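Local coordinates for protein uncharacterized N-acetyltransferase D2E76_00625 (PDB 6YCA) that binds acetyl coenzyme A and, as an Eis-type GNAT N-acetyltransferase, probably acetylates amines, although it is unable to modify aminoglycosides, at residues 83-88 with 199-204; 306-311 with 409-414; 328-333 with 397-402; 361-366 with 389-394; 173-178 with 224-229. All blocks are in the same frame, centred on the assembly; numbering follows the deposited sequence.

Interaction 1: residues 83-88 with 199-204; sequences TSWLTV and SVARPP
W85 O is the best-held polar atom here, gripped by two donors. S84 OG reaches it at 3.1 Å in the carbonyl plane, on a lone pair. A201 N comes from across the contact at 3.2 Å, lying 32° above that plane. The C-alpha hydrogen of V200 also points at this oxygen. The motif is a single beta bridge, L86 with V200, by which the loop 199-204 lies along strand 75-87; it joins the two GNAT domains of an Eis-like chain, since 199-204 belongs to the second of them.

One step further, T87 N gives S199 O a straight bond of 2.9 Å, nearly along the C=O axis. These two backbone bonds fix the register. T87 OG1 then donates to S199 OG at 2.8 Å, with its chi1 placing OG1 beside its own backbone N, and S199 OG is also bonded to W196 O. On the strand's other edge S84 and L86 pair with strand 93-104, and S84 OG is bonded to H96 ND1.

W85 adopts the crowded chi1 (49°), with CG between the backbone N and carbonyl carbon, which lays the indole over the loop. The ring is also in a cation-pi contact with R93. L86 and V200 meet more loosely, CG to CG1 at 4.2 Å. The A201 methyl sits squarely over the indole in a CH-pi contact: CB is 3.4 Å from the centroid of the W85 five-membered ring and 15° off its normal.

Interaction 2: residues 306-311 with 409-414; sequences DETWLR and PFAGTN
E307 OE1 receives the backbone N-H of A411 at 3.0 Å, and the 166° angle at the hydrogen shows a straight bond. The donor stands 36° out of the carboxylate plane, so the bond comes in obliquely from above it. The acid gets there through CG set anti to the backbone N (chi1 -169°) and a chain extended beyond it. A411 CB turns back toward the strand and approaches both E307 OE1, at 3.8 Å, and T308 OG1, at 4.0 Å. The CB of F410 points away from the strand, yet its ring returns, with CD1 3.8 Å from E307 OE1.

T152 forms the second shell: its OG1 is hydrogen-bonded to E307 OE1 and to T308 OG1, and its backbone pairs with the same two residues, so one threonine positions the buried acid. Beyond it, R136 NH2 holds T413 O and W206 NE1 holds N414 O.

Strand 299-312, from the second GNAT range, is inserted between strands 132-135 and 149-160 of the first, and the end of the chain is tied onto it about 10 Å, at the N414 side chain, from a bound acetyl coenzyme A. This is consistent with the Eis fold, whose C-terminus reaches toward the active site.

Interaction 3: residues 328-333 with 397-402; sequences APVVIE and RAADAL. With SO4 (sulfate ion), chain B.
V330 and L402 pass flank to flank, one reaching from the strand and the other from the helix, with V330 CG2 and L402 CD1 3.7 Å apart. The V330 torsion (chi1 173°) sets CG1 anti to the backbone N and CG2 beside that N, and the two methyls divide the helix surface between them. CG2 takes L402 and also A398, whose CB lies at 4.2 Å; CG1 comes to 4.4 Å from A399 CB. L402 CG is anti to its own carbonyl carbon, which carries CD1 on past V330 to 3.4 Å from A328 O, so the leucine spans the strand's start.

A398 and A399 present only methyls to V330; the short axes approach to 9.4 Å and cross at -101°, almost perpendicular. I332 points to the same side and packs on W379, which A399 also touches. On the far side, R397 makes a weak hydrogen bond through NH2 to a sulfate oxygen, O4; this ion, probably from the crystallisation liquor, is also held by T407 OG1 of the second subunit.

An apolar helix face laid across a sheet strand, as here with helix 395-403 on strand 330-335, is the layered alpha/beta packing of the sterol carrier protein-like C-terminal domain.

Interaction 4: residues 361-366 with 389-394; sequences DISVDV and SAQSPG
S363 and S389 form an antiparallel hydrogen-bonded pair in which both backbone amides and both carbonyls are satisfied. S363 N meets S389 O at 2.9 Å and S389 N meets S363 O at 3.0 Å, each donor lying in the plane of the carbonyl it addresses. S389 O has an additional, weaker partner, the C-alpha hydrogen of I362, with CA at 3.4 Å. I362 and A390 make the adjoining non-hydrogen-bonded pair, their CA atoms 4.7 Å apart.

Past that pair the ladder continues in altered form. Q391 N donates to D361 O at 3.0 Å in a straight bond, but from 46° above the carbonyl plane, as the chain leaves regular strand geometry. The D361 carboxylate is then used at both oxygens. OD1 accepts from S392 OG at 3.2 Å on its anti lone pair, while OD2 takes V331 N from the adjacent strand. D361 thus ties the loop 391-392 to strand 330-335, its CG turned beside its own backbone N (chi1 -68°).

At the other end of the segment, D365 stands at the N-cap of helix 366-373, with OD1 weakly bonded to A368 N and OD2 in a salt bridge with R144 NH1. The helix dipole and the arginine would both be expected to favour the charged carboxylate.

Strand 362-365 therefore runs between 330-335 and the outermost strand 388-390. On the face bearing I362 and A390 lie helix 395-403, through I396 and A399, and W379 of helix 379-384; G394 is the N-cap residue of helix 395-403.

Interaction 5: residues 173-178 with 224-229; sequences GAIALL and VTHPDG
I175 lays its CG2 methyl against V224 CG1 at 3.5 Å, the two branched side chains set roughly perpendicular. L177 meets the same valine differently: its CD2 lies 3.7 Å from V224 CG2, the two running alongside in the same direction. With its CG1 anti to the backbone N (chi1 168°), V224 offers one methyl to each neighbour. On the opposite face A176 CB touches T225 CG2 at 3.6 Å.

The backbone between these layers is an antiparallel hydrogen-bonded pair, A176 with T225. A176 N reaches T225 O at 3.1 Å from 26° above the carbonyl plane; T225 N reaches A176 O at 3.0 Å, nearly along the C=O axis. Further on, A174 CB rests 3.7 Å from P227 CD, just where the chain turns.

That turn, H226 to G229, is type I, and D228 N is bonded to H226 ND1 at 2.9 Å near the imidazole plane, so ND1 serves as acceptor. Helix 259-270 covers the I175 and V224 side through H268, and R44 of the third subunit packs on L177 and V224. Short strand 176-177 thus adds an outer edge to the beta hairpin of 222-226 and 229-235 in the second GNAT domain.

Overall arrangement
Along the chain, interactions 1 and 5 cross, their segments alternating, and both close before interaction 2 opens; interaction 4 is nested within interaction 3, and both within interaction 2. Interactions 1 and 2 lie near the chain's centre in space, centres 11 Å apart, and touch where R202 meets G412 and T413, so that the loop 199-204 and the C-terminal tail pack together. Interactions 3 and 4, centres 9 Å apart, share neighbouring strands 330-335 and 362-365 of the sterol carrier-like domain; V366 on R311 links that domain back to interaction 2. Interaction 5 has its centre about 48 Å from that of interaction 4, at the second GNAT domain's edge. Interactions 1 and 2 thus join different domains centrally, while 3, 4 and 5 build the periphery.

Interaction 1: residues 83-88 with 199-204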
# COMPACT_ATOMS: atom_id res chain seq x y z
N THR A 83 2.87 -24.22 37.43
CA THR A 83 2.29 -23.82 38.71
C THR A 83 2.30 -22.30 38.79
O THR A 83 3.36 -21.68 38.76
CB THR A 83 3.13 -24.41 39.84
OG1 THR A 83 3.20 -25.84 39.69
CG2 THR A 83 2.52 -24.08 41.20
N SER A 84 1.11 -21.70 38.90
CA SER A 84 1.00 -20.25 38.82
C SER A 84 -0.11 -19.78 39.76
O SER A 84 -0.77 -20.59 40.43
CB SER A 84 0.74 -19.82 37.38
OG SER A 84 0.49 -18.43 37.28
N TRP A 85 -0.32 -18.47 39.79
CA TRP A 85 -1.46 -17.87 40.47
C TRP A 85 -2.16 -16.90 39.53
O TRP A 85 -1.61 -16.50 38.50
CB TRP A 85 -1.07 -17.17 41.79
CG TRP A 85 0.10 -16.22 41.71
CD1 TRP A 85 1.36 -16.45 42.18
CD2 TRP A 85 0.10 -14.89 41.17
NE1 TRP A 85 2.16 -15.35 41.95
CE2 TRP A 85 1.41 -14.38 41.33
CE3 TRP A 85 -0.87 -14.09 40.56
CZ2 TRP A 85 1.77 -13.10 40.89
CZ3 TRP A 85 -0.51 -12.82 40.13
CH2 TRP A 85 0.80 -12.34 40.30
N LEU A 86 -3.39 -16.54 39.88
CA LEU A 86 -4.18 -15.60 39.09
C LEU A 86 -4.94 -14.69 40.04
O LEU A 86 -5.58 -15.17 40.98
CB LEU A 86 -5.16 -16.34 38.18
CG LEU A 86 -5.83 -15.55 37.05
CD1 LEU A 86 -6.07 -16.47 35.87
CD2 LEU A 86 -7.13 -14.93 37.50
N THR A 87 -4.88 -13.39 39.78
CA THR A 87 -5.54 -12.39 40.61
C THR A 87 -6.99 -12.22 40.17
O THR A 87 -7.26 -11.80 39.04
CB THR A 87 -4.80 -11.06 40.55
OG1 THR A 87 -3.42 -11.25 40.92
CG2 THR A 87 -5.44 -10.04 41.49
N VAL A 88 -7.92 -12.54 41.07
CA VAL A 88 -9.36 -12.44 40.82
C VAL A 88 -9.87 -11.12 41.40
O VAL A 88 -9.16 -10.49 42.19
CB VAL A 88 -10.10 -13.64 41.42
CG1 VAL A 88 -9.54 -14.93 40.85
CG2 VAL A 88 -9.98 -13.62 42.94
N SER A 199 -3.88 -10.41 36.51
CA SER A 199 -2.45 -10.68 36.55
C SER A 199 -2.17 -12.12 36.95
O SER A 199 -2.91 -12.74 37.71
CB SER A 199 -1.76 -9.71 37.53
OG SER A 199 -2.34 -9.78 38.82
N VAL A 200 -1.10 -12.68 36.37
CA VAL A 200 -0.70 -14.05 36.62
C VAL A 200 0.76 -14.05 37.05
O VAL A 200 1.50 -13.09 36.82
CB VAL A 200 -0.90 -14.97 35.39
CG1 VAL A 200 -2.32 -14.82 34.86
CG2 VAL A 200 0.13 -14.66 34.32
N ALA A 201 1.17 -15.14 37.69
CA ALA A 201 2.55 -15.27 38.13
C ALA A 201 3.49 -15.34 36.93
O ALA A 201 3.17 -15.94 35.90
CB ALA A 201 2.72 -16.54 38.96
N ARG A 202 4.66 -14.73 37.08
CA ARG A 202 5.76 -14.84 36.11
C ARG A 202 6.87 -15.65 36.76
O ARG A 202 7.73 -15.09 37.45
CB ARG A 202 6.26 -13.46 35.69
CG ARG A 202 5.35 -12.73 34.72
CD ARG A 202 5.91 -11.37 34.34
NE ARG A 202 5.01 -10.66 33.43
CZ ARG A 202 5.28 -9.49 32.87
NH1 ARG A 202 6.43 -8.88 33.12
NH2 ARG A 202 4.41 -8.93 32.05
N PRO A 203 6.87 -16.97 36.60
CA PRO A 203 7.88 -17.80 37.27
C PRO A 203 9.26 -17.53 36.70
O PRO A 203 9.39 -16.88 35.65
CB PRO A 203 7.43 -19.23 36.92
CG PRO A 203 6.01 -19.10 36.45
CD PRO A 203 5.93 -17.77 35.80
N PRO A 204 10.32 -18.01 37.36
CA PRO A 204 11.66 -17.84 36.79
C PRO A 204 11.80 -18.38 35.38
O PRO A 204 12.58 -17.82 34.59
CB PRO A 204 12.57 -18.57 37.79
CG PRO A 204 11.65 -19.42 38.62
CD PRO A 204 10.36 -18.66 38.68

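Interaction 2: residues 306-311 with 409-414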
# COMPACT_ATOMS: atom_id res chain seq x y z
N ASP A 306 -8.55 -11.15 21.77
CA ASP A 306 -8.80 -11.96 22.96
C ASP A 306 -7.48 -12.31 23.64
O ASP A 306 -6.45 -12.47 22.99
CB ASP A 306 -9.54 -13.25 22.60
CG ASP A 306 -8.84 -14.03 21.50
OD1 ASP A 306 -8.73 -13.52 20.36
OD2 ASP A 306 -8.37 -15.15 21.77
N GLU A 307 -7.52 -12.41 24.96
CA GLU A 307 -6.31 -12.68 25.72
C GLU A 307 -6.44 -13.93 26.58
O GLU A 307 -5.94 -15.00 26.20
CB GLU A 307 -5.90 -11.49 26.58
CG GLU A 307 -4.53 -11.64 27.17
CD GLU A 307 -4.12 -10.49 28.05
OE1 GLU A 307 -4.93 -10.08 28.92
OE2 GLU A 307 -3.00 -9.99 27.86
N THR A 308 -7.09 -13.81 27.73
CA THR A 308 -7.18 -14.92 28.66
C THR A 308 -8.33 -15.84 28.27
O THR A 308 -9.49 -15.41 28.26
CB THR A 308 -7.40 -14.41 30.09
OG1 THR A 308 -6.37 -13.47 30.43
CG2 THR A 308 -7.36 -15.57 31.07
N TRP A 309 -8.01 -17.09 27.97
CA TRP A 309 -9.01 -18.14 27.84
C TRP A 309 -9.04 -18.85 29.19
O TRP A 309 -8.15 -19.64 29.51
CB TRP A 309 -8.68 -19.09 26.70
CG TRP A 309 -8.89 -18.49 25.34
CD1 TRP A 309 -8.09 -17.58 24.72
CD2 TRP A 309 -9.98 -18.73 24.45
NE1 TRP A 309 -8.61 -17.25 23.50
CE2 TRP A 309 -9.77 -17.95 23.31
CE3 TRP A 309 -11.12 -19.55 24.51
CZ2 TRP A 309 -10.65 -17.95 22.23
CZ3 TRP A 309 -11.99 -19.54 23.44
CH2 TRP A 309 -11.75 -18.75 22.32
N LEU A 310 -10.05 -18.54 29.99
CA LEU A 310 -10.14 -18.99 31.37
C LEU A 310 -11.04 -20.22 31.47
O LEU A 310 -12.11 -20.27 30.85
CB LEU A 310 -10.69 -17.88 32.27
CG LEU A 310 -10.83 -18.20 33.75
CD1 LEU A 310 -9.49 -18.60 34.33
CD2 LEU A 310 -11.40 -17.01 34.49
N ARG A 311 -10.60 -21.21 32.24
CA ARG A 311 -11.36 -22.43 32.49
C ARG A 311 -11.48 -22.62 34.00
O ARG A 311 -10.48 -22.82 34.69
CB ARG A 311 -10.65 -23.63 31.86
CG ARG A 311 -11.12 -24.98 32.33
CD ARG A 311 -12.49 -25.36 31.78
NE ARG A 311 -13.30 -25.98 32.83
CZ ARG A 311 -14.21 -26.92 32.62
NH1 ARG A 311 -14.43 -27.39 31.40
NH2 ARG A 311 -14.90 -27.41 33.65
N PRO A 409 -10.41 -6.63 33.39
CA PRO A 409 -9.28 -7.51 33.73
C PRO A 409 -8.29 -7.58 32.58
O PRO A 409 -8.64 -7.40 31.41
CB PRO A 409 -9.96 -8.86 33.94
CG PRO A 409 -11.15 -8.81 33.06
CD PRO A 409 -11.64 -7.39 33.12
N PHE A 410 -7.04 -7.85 32.93
CA PHE A 410 -5.96 -7.79 31.96
C PHE A 410 -4.76 -8.52 32.53
O PHE A 410 -4.38 -8.30 33.68
CB PHE A 410 -5.62 -6.33 31.69
CG PHE A 410 -4.36 -6.13 30.93
CD1 PHE A 410 -4.30 -6.44 29.58
CD2 PHE A 410 -3.23 -5.65 31.56
CE1 PHE A 410 -3.14 -6.26 28.87
CE2 PHE A 410 -2.06 -5.46 30.85
CZ PHE A 410 -2.01 -5.77 29.51
N ALA A 411 -4.16 -9.40 31.72
CA ALA A 411 -2.95 -10.13 32.09
C ALA A 411 -1.82 -9.60 31.22
O ALA A 411 -1.68 -9.99 30.06
CB ALA A 411 -3.14 -11.63 31.87
N GLY A 412 -0.98 -8.73 31.78
CA GLY A 412 0.08 -8.14 30.97
C GLY A 412 1.16 -9.10 30.51
O GLY A 412 2.22 -8.67 30.03
N THR A 413 0.91 -10.41 30.63
CA THR A 413 1.92 -11.43 30.38
C THR A 413 1.32 -12.57 29.57
O THR A 413 0.16 -12.93 29.76
CB THR A 413 2.49 -11.96 31.70
OG1 THR A 413 2.53 -13.39 31.67
CG2 THR A 413 1.65 -11.51 32.89
N ASN A 414 2.13 -13.12 28.66
CA ASN A 414 1.73 -14.25 27.83
C ASN A 414 2.60 -15.46 28.13
O ASN A 414 3.72 -15.34 28.64
CB ASN A 414 1.84 -13.91 26.34
CG ASN A 414 0.73 -13.01 25.85
OD1 ASN A 414 -0.16 -12.62 26.61
ND2 ASN A 414 0.77 -12.68 24.56

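Interaction 3: residues 328-333 with 397-402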
# COMPACT_ATOMS: atom_id res chain seq x y z
N ALA A 328 -28.24 -8.65 47.22
CA ALA A 328 -28.94 -9.86 47.62
C ALA A 328 -28.39 -11.06 46.85
O ALA A 328 -27.95 -10.92 45.70
CB ALA A 328 -30.43 -9.72 47.36
N PRO A 329 -28.39 -12.24 47.46
CA PRO A 329 -27.82 -13.42 46.80
C PRO A 329 -28.57 -13.78 45.52
O PRO A 329 -29.77 -13.57 45.39
CB PRO A 329 -27.97 -14.53 47.85
CG PRO A 329 -28.10 -13.81 49.15
CD PRO A 329 -28.83 -12.54 48.84
N VAL A 330 -27.81 -14.32 44.57
CA VAL A 330 -28.35 -14.84 43.32
C VAL A 330 -27.92 -16.30 43.20
O VAL A 330 -26.78 -16.65 43.54
CB VAL A 330 -27.81 -14.02 42.13
CG1 VAL A 330 -28.21 -14.65 40.81
CG2 VAL A 330 -28.31 -12.59 42.22
N VAL A 331 -28.82 -17.15 42.72
CA VAL A 331 -28.55 -18.57 42.55
C VAL A 331 -28.25 -18.83 41.08
O VAL A 331 -29.09 -18.54 40.21
CB VAL A 331 -29.71 -19.44 43.04
CG1 VAL A 331 -29.38 -20.91 42.84
CG2 VAL A 331 -30.01 -19.14 44.50
N ILE A 332 -27.07 -19.35 40.80
CA ILE A 332 -26.60 -19.62 39.44
C ILE A 332 -26.52 -21.12 39.24
O ILE A 332 -25.81 -21.82 39.98
CB ILE A 332 -25.24 -18.95 39.17
CG1 ILE A 332 -25.32 -17.46 39.46
CG2 ILE A 332 -24.81 -19.21 37.75
CD1 ILE A 332 -24.00 -16.74 39.29
N GLU A 333 -27.23 -21.64 38.24
CA GLU A 333 -27.11 -23.04 37.86
C GLU A 333 -26.06 -23.15 36.75
O GLU A 333 -26.23 -22.58 35.67
CB GLU A 333 -28.46 -23.60 37.40
CG GLU A 333 -28.43 -25.10 37.09
CD GLU A 333 -29.78 -25.65 36.67
OE1 GLU A 333 -30.79 -24.94 36.82
OE2 GLU A 333 -29.83 -26.80 36.18
N ARG A 397 -30.01 -8.10 36.02
CA ARG A 397 -29.46 -6.88 36.62
C ARG A 397 -28.93 -7.13 38.03
O ARG A 397 -27.89 -6.57 38.40
CB ARG A 397 -30.38 -5.66 36.55
CG ARG A 397 -30.59 -5.07 35.16
CD ARG A 397 -31.35 -3.75 35.22
NE ARG A 397 -31.43 -3.09 33.92
CZ ARG A 397 -32.41 -3.29 33.04
NH1 ARG A 397 -33.37 -4.15 33.34
NH2 ARG A 397 -32.42 -2.66 31.88
N ALA A 398 -29.62 -7.95 38.81
CA ALA A 398 -29.16 -8.27 40.16
C ALA A 398 -27.81 -9.00 40.13
O ALA A 398 -26.95 -8.77 40.98
CB ALA A 398 -30.20 -9.11 40.90
N ALA A 399 -27.64 -9.91 39.17
CA ALA A 399 -26.35 -10.58 39.04
C ALA A 399 -25.27 -9.60 38.62
O ALA A 399 -24.15 -9.65 39.15
CB ALA A 399 -26.45 -11.71 38.02
N ASP A 400 -25.59 -8.71 37.68
CA ASP A 400 -24.62 -7.70 37.26
C ASP A 400 -24.27 -6.74 38.39
O ASP A 400 -23.13 -6.26 38.47
CB ASP A 400 -25.12 -6.94 36.03
CG ASP A 400 -24.85 -7.68 34.73
OD1 ASP A 400 -23.81 -8.36 34.64
OD2 ASP A 400 -25.65 -7.54 33.78
N ALA A 401 -25.23 -6.44 39.27
CA ALA A 401 -24.94 -5.59 40.42
C ALA A 401 -23.91 -6.25 41.34
O ALA A 401 -23.04 -5.57 41.90
CB ALA A 401 -26.22 -5.26 41.18
N LEU A 402 -24.00 -7.57 41.50
CA LEU A 402 -23.07 -8.29 42.36
C LEU A 402 -21.69 -8.39 41.73
O LEU A 402 -20.67 -8.14 42.39
CB LEU A 402 -23.61 -9.70 42.64
CG LEU A 402 -24.72 -9.83 43.68
CD1 LEU A 402 -25.23 -11.26 43.74
CD2 LEU A 402 -24.24 -9.35 45.04
S SO4 B . -27.93 -1.60 32.38
O1 SO4 B . -27.72 -0.69 33.51
O2 SO4 B . -26.86 -1.44 31.41
O3 SO4 B . -27.96 -2.99 32.85
O4 SO4 B . -29.21 -1.32 31.74

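Interaction 4: residues 361-366 with 389-394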
# COMPACT_ATOMS: atom_id res chain seq x y z
N ASP A 361 -31.73 -18.49 39.67
CA ASP A 361 -32.03 -17.24 38.99
C ASP A 361 -31.40 -17.16 37.61
O ASP A 361 -31.89 -16.40 36.76
CB ASP A 361 -31.54 -16.05 39.82
CG ASP A 361 -32.31 -15.88 41.11
OD1 ASP A 361 -33.55 -15.99 41.08
OD2 ASP A 361 -31.67 -15.65 42.16
N ILE A 362 -30.32 -17.90 37.37
CA ILE A 362 -29.57 -17.81 36.13
C ILE A 362 -29.01 -19.18 35.79
O ILE A 362 -28.56 -19.92 36.67
CB ILE A 362 -28.44 -16.76 36.27
CG1 ILE A 362 -29.01 -15.35 36.13
CG2 ILE A 362 -27.34 -16.98 35.26
CD1 ILE A 362 -28.01 -14.30 36.36
N SER A 363 -29.04 -19.53 34.50
CA SER A 363 -28.44 -20.76 34.00
C SER A 363 -27.39 -20.39 32.96
O SER A 363 -27.65 -19.56 32.08
CB SER A 363 -29.49 -21.68 33.37
OG SER A 363 -30.35 -22.24 34.35
N VAL A 364 -26.20 -20.97 33.08
CA VAL A 364 -25.09 -20.65 32.19
C VAL A 364 -24.15 -21.85 32.18
O VAL A 364 -24.04 -22.57 33.17
CB VAL A 364 -24.40 -19.35 32.66
CG1 VAL A 364 -24.40 -19.27 34.18
CG2 VAL A 364 -23.00 -19.20 32.11
N ASP A 365 -23.48 -22.06 31.05
CA ASP A 365 -22.44 -23.08 30.98
C ASP A 365 -21.12 -22.55 31.54
O ASP A 365 -20.88 -21.34 31.59
CB ASP A 365 -22.26 -23.59 29.54
CG ASP A 365 -21.74 -22.51 28.60
OD1 ASP A 365 -22.01 -21.32 28.85
OD2 ASP A 365 -21.09 -22.87 27.60
N VAL A 366 -20.25 -23.48 31.94
CA VAL A 366 -19.03 -23.11 32.66
C VAL A 366 -18.13 -22.22 31.82
O VAL A 366 -17.38 -21.39 32.37
CB VAL A 366 -18.31 -24.37 33.19
CG1 VAL A 366 -17.75 -25.20 32.05
CG2 VAL A 366 -17.22 -23.99 34.18
N SER A 389 -29.43 -17.76 30.46
CA SER A 389 -30.88 -17.89 30.59
C SER A 389 -31.29 -17.36 31.96
O SER A 389 -30.76 -17.81 32.98
CB SER A 389 -31.27 -19.36 30.47
OG SER A 389 -32.64 -19.55 30.77
N ALA A 390 -32.23 -16.41 31.98
CA ALA A 390 -32.68 -15.82 33.22
C ALA A 390 -34.05 -16.38 33.58
O ALA A 390 -34.89 -16.61 32.70
CB ALA A 390 -32.74 -14.30 33.11
N GLN A 391 -34.27 -16.63 34.88
CA GLN A 391 -35.52 -17.20 35.37
C GLN A 391 -36.41 -16.23 36.12
O GLN A 391 -37.58 -16.56 36.37
CB GLN A 391 -35.25 -18.40 36.29
CG GLN A 391 -34.91 -19.69 35.59
CD GLN A 391 -33.50 -19.70 35.02
OE1 GLN A 391 -32.70 -18.81 35.32
NE2 GLN A 391 -33.19 -20.69 34.20
N SER A 392 -35.90 -15.07 36.51
CA SER A 392 -36.67 -14.11 37.29
C SER A 392 -36.53 -12.71 36.72
O SER A 392 -35.48 -12.35 36.16
CB SER A 392 -36.16 -14.08 38.73
OG SER A 392 -36.13 -15.38 39.30
N PRO A 393 -37.57 -11.89 36.84
CA PRO A 393 -37.47 -10.48 36.41
C PRO A 393 -36.41 -9.76 37.23
O PRO A 393 -36.47 -9.73 38.46
CB PRO A 393 -38.88 -9.93 36.69
CG PRO A 393 -39.46 -10.87 37.72
CD PRO A 393 -38.89 -12.21 37.40
N GLY A 394 -35.44 -9.18 36.53
CA GLY A 394 -34.38 -8.46 37.21
C GLY A 394 -33.22 -9.33 37.65
O GLY A 394 -32.26 -8.80 38.23

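Interaction 5: residues 173-178 with 224-229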
# COMPACT_ATOMS: atom_id res chain seq x y z
N GLY A 173 9.98 13.52 38.37
CA GLY A 173 11.27 13.63 39.02
C GLY A 173 11.74 12.30 39.57
O GLY A 173 12.94 12.04 39.61
N ALA A 174 10.80 11.45 39.99
CA ALA A 174 11.14 10.13 40.51
C ALA A 174 11.49 9.13 39.41
O ALA A 174 11.80 7.97 39.73
CB ALA A 174 10.00 9.58 41.37
N ILE A 175 11.43 9.54 38.15
CA ILE A 175 11.81 8.66 37.05
C ILE A 175 13.32 8.52 37.02
O ILE A 175 14.06 9.50 37.16
CB ILE A 175 11.26 9.23 35.72
CG1 ILE A 175 9.75 9.02 35.65
CG2 ILE A 175 11.94 8.60 34.53
CD1 ILE A 175 9.33 7.58 35.66
N ALA A 176 13.80 7.29 36.83
CA ALA A 176 15.22 7.01 36.78
C ALA A 176 15.51 6.11 35.58
O ALA A 176 14.82 5.11 35.37
CB ALA A 176 15.70 6.34 38.07
N LEU A 177 16.53 6.47 34.80
CA LEU A 177 16.94 5.64 33.68
C LEU A 177 17.81 4.52 34.22
O LEU A 177 18.78 4.77 34.95
CB LEU A 177 17.73 6.47 32.67
CG LEU A 177 17.08 7.79 32.26
CD1 LEU A 177 17.96 8.54 31.28
CD2 LEU A 177 15.69 7.57 31.69
N LEU A 178 17.48 3.28 33.85
CA LEU A 178 18.16 2.12 34.41
C LEU A 178 18.50 1.11 33.31
O LEU A 178 18.65 -0.08 33.58
CB LEU A 178 17.28 1.47 35.48
CG LEU A 178 17.88 0.43 36.44
CD1 LEU A 178 18.61 1.13 37.58
CD2 LEU A 178 16.81 -0.52 36.95
N VAL A 224 13.14 2.03 32.05
CA VAL A 224 12.95 3.21 32.87
C VAL A 224 12.10 2.82 34.07
O VAL A 224 11.10 2.10 33.94
CB VAL A 224 12.30 4.34 32.05
CG1 VAL A 224 11.84 5.46 32.96
CG2 VAL A 224 13.30 4.85 31.02
N THR A 225 12.51 3.27 35.25
CA THR A 225 11.92 2.83 36.49
C THR A 225 11.26 3.99 37.22
O THR A 225 11.57 5.17 37.00
CB THR A 225 12.99 2.18 37.39
OG1 THR A 225 12.36 1.58 38.52
CG2 THR A 225 13.97 3.22 37.87
N HIS A 226 10.34 3.63 38.11
CA HIS A 226 9.67 4.47 39.08
C HIS A 226 9.69 3.72 40.41
O HIS A 226 9.83 2.50 40.41
CB HIS A 226 8.21 4.71 38.66
CG HIS A 226 7.46 5.65 39.55
ND1 HIS A 226 6.79 5.22 40.68
CD2 HIS A 226 7.29 6.99 39.50
CE1 HIS A 226 6.23 6.26 41.28
NE2 HIS A 226 6.52 7.34 40.58
N PRO A 227 9.62 4.43 41.54
CA PRO A 227 9.55 3.72 42.83
C PRO A 227 8.46 2.65 42.90
O PRO A 227 8.57 1.71 43.69
CB PRO A 227 9.30 4.85 43.83
CG PRO A 227 10.03 6.00 43.24
CD PRO A 227 9.89 5.87 41.74
N ASP A 228 7.41 2.76 42.07
CA ASP A 228 6.30 1.82 42.10
C ASP A 228 5.99 1.24 40.73
O ASP A 228 4.84 0.88 40.45
CB ASP A 228 5.06 2.44 42.73
CG ASP A 228 5.25 2.77 44.20
OD1 ASP A 228 5.80 1.93 44.94
OD2 ASP A 228 4.85 3.88 44.63
N GLY A 229 6.99 1.11 39.86
CA GLY A 229 6.76 0.49 38.57
C GLY A 229 7.93 0.72 37.64
O GLY A 229 8.93 1.35 38.00